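Long-range contact in Cap5O (Staphylococcus aureus, PDB 3OJO), which is a UDP-N-acetyl-mannosamine dehydrogenase that probably uses NAD to oxidise a nucleotide sugar for capsular polysaccharide biosynthesis: residues B[230-234]-B[294-298]. Sequence-based numbering, arbitrary orientation.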
loop_
_atom_site.group_PDB
_atom_site.type_symbol
_atom_site.label_atom_id
_atom_site.label_comp_id
_atom_site.label_asym_id
_atom_site.label_seq_id
_atom_site.Cartn_x
_atom_site.Cartn_y
_atom_site.Cartn_z
ATOM N N ASN B 230 -4.793 9.548 3.337
ATOM C CA ASN B 230 -5.524 10.785 3.089
ATOM C C ASN B 230 -7.022 10.569 2.952
ATOM O O ASN B 230 -7.805 11.363 3.469
ATOM C CB ASN B 230 -4.950 11.509 1.881
ATOM C CG ASN B 230 -3.637 12.219 2.135
ATOM O OD1 ASN B 230 -2.829 12.430 1.242
ATOM N ND2 ASN B 230 -3.440 12.709 3.312
ATOM N N GLU B 231 -7.424 9.506 2.258
ATOM C CA GLU B 231 -8.830 9.152 2.090
ATOM C C GLU B 231 -9.443 8.769 3.459
ATOM O O GLU B 231 -10.580 9.150 3.778
ATOM C CB GLU B 231 -8.959 8.005 1.078
ATOM C CG GLU B 231 -10.371 7.470 0.933
ATOM C CD GLU B 231 -10.584 6.588 -0.276
ATOM O OE1 GLU B 231 -10.764 7.138 -1.385
ATOM O OE2 GLU B 231 -10.621 5.349 -0.106
ATOM N N LEU B 232 -8.668 8.043 4.256
ATOM C CA LEU B 232 -9.054 7.597 5.586
ATOM C C LEU B 232 -9.227 8.761 6.534
ATOM O O LEU B 232 -10.155 8.749 7.345
ATOM C CB LEU B 232 -8.022 6.579 6.113
ATOM C CG LEU B 232 -8.208 5.110 5.602
ATOM C CD1 LEU B 232 -6.987 4.244 5.884
ATOM C CD2 LEU B 232 -9.501 4.472 6.113
ATOM N N THR B 233 -8.347 9.783 6.414
ATOM C CA THR B 233 -8.390 11.040 7.173
ATOM C C THR B 233 -9.725 11.762 6.935
ATOM O O THR B 233 -10.336 12.248 7.886
ATOM C CB THR B 233 -7.190 11.917 6.779
ATOM O OG1 THR B 233 -6.019 11.281 7.255
ATOM C CG2 THR B 233 -7.260 13.307 7.366
ATOM N N LYS B 234 -10.182 11.806 5.664
ATOM C CA LYS B 234 -11.450 12.428 5.342
ATOM C C LYS B 234 -12.630 11.682 6.000
ATOM O O LYS B 234 -13.518 12.325 6.555
ATOM C CB LYS B 234 -11.632 12.532 3.826
ATOM C CG LYS B 234 -10.710 13.540 3.170
ATOM C CD LYS B 234 -10.971 13.567 1.680
ATOM C CE LYS B 234 -10.118 14.544 0.938
ATOM N NZ LYS B 234 -10.218 14.345 -0.540
ATOM N N ILE B 294 -6.915 11.632 -5.323
ATOM C CA ILE B 294 -7.041 11.829 -3.876
ATOM C C ILE B 294 -5.948 12.750 -3.389
ATOM O O ILE B 294 -6.248 13.727 -2.710
ATOM C CB ILE B 294 -7.141 10.488 -3.069
ATOM C CG1 ILE B 294 -8.401 9.689 -3.460
ATOM C CG2 ILE B 294 -7.137 10.726 -1.562
ATOM C CD1 ILE B 294 -8.233 8.215 -3.372
ATOM N N ASN B 295 -4.699 12.496 -3.802
ATOM C CA ASN B 295 -3.553 13.326 -3.425
ATOM C C ASN B 295 -3.628 14.759 -3.948
ATOM O O ASN B 295 -3.241 15.695 -3.230
ATOM C CB ASN B 295 -2.218 12.642 -3.726
ATOM C CG ASN B 295 -1.992 11.401 -2.892
ATOM O OD1 ASN B 295 -2.519 11.247 -1.787
ATOM N ND2 ASN B 295 -1.211 10.474 -3.402
ATOM N N ASN B 296 -4.191 14.925 -5.159
ATOM C CA ASN B 296 -4.406 16.229 -5.792
ATOM C C ASN B 296 -5.506 17.029 -5.089
ATOM O O ASN B 296 -5.484 18.260 -5.144
ATOM C CB ASN B 296 -4.773 16.062 -7.278
ATOM C CG ASN B 296 -3.623 15.696 -8.186
ATOM O OD1 ASN B 296 -2.436 15.890 -7.882
ATOM N ND2 ASN B 296 -3.954 15.135 -9.321
ATOM N N SER B 297 -6.477 16.338 -4.457
ATOM C CA SER B 297 -7.610 16.960 -3.771
ATOM C C SER B 297 -7.281 17.459 -2.352
ATOM O O SER B 297 -8.102 18.174 -1.767
ATOM C CB SER B 297 -8.787 15.984 -3.726
ATOM O OG SER B 297 -8.593 15.002 -2.715
ATOM N N MET B 298 -6.121 17.044 -1.776
ATOM C CA MET B 298 -5.716 17.439 -0.424
ATOM C C MET B 298 -5.481 18.931 -0.253
ATOM O O MET B 298 -6.055 19.489 0.689
ATOM C CB MET B 298 -4.608 16.576 0.166
ATOM C CG MET B 298 -5.000 15.136 0.342
ATOM S SD MET B 298 -6.529 14.853 1.269
ATOM C CE MET B 298 -5.997 15.319 2.922
#
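M298 reaches between N230 and K234, residues one helical turn apart on helix 208-238, and illustrates how a flexible thioether fills the junction of two steeply inclined helices. The bend at chi2 (-53°) brings SD to 3.7 Å from N230 CB, and the bend at chi3 (-71°) then turns the terminal methyl CE back over the N230 side chain, while M298 CG packs 3.7 Å from N230 CG. On its other flank the thioether meets the end of K234, whose CE is 3.6 Å from M298 SD as the two chains run past each other in opposite senses. One turn earlier, I294 sets its CG2 branch against the backbone of the partner helix, 4.0 Å from E231 N, and extends CD1 to within 3.4 Å of E231 OE1. That carboxylate has its main partners in the second subunit, where OE1 and OE2 accept hydrogen bonds from the backbone amides of L287 and I288; I294 also packs on L287 of that subunit. The extended aliphatic chain of K234 carries its ammonium group across to S297, and NZ donates a 2.8 Å hydrogen bond to S297 OG. The same hydroxyl turns back on its own helix and donates to I294 O over 2.7 Å, tilted 20° from the carbonyl plane. Nearby, N295 ND2 binds D223 O, further back along helix 208-238. With their local axes no closer than 10.4 Å, helices 208-238 and 286-312 are thus bridged by side chains within the central helical domain, the E231-I294 edge being part of the subunit interface. The chemistry is a division of labour: methionine and isoleucine supply adaptable apolar bulk, while serine relays the lysine's interaction to a main-chain carbonyl, and the ammonium group probably polarises its hydroxyl and strengthens that second bond.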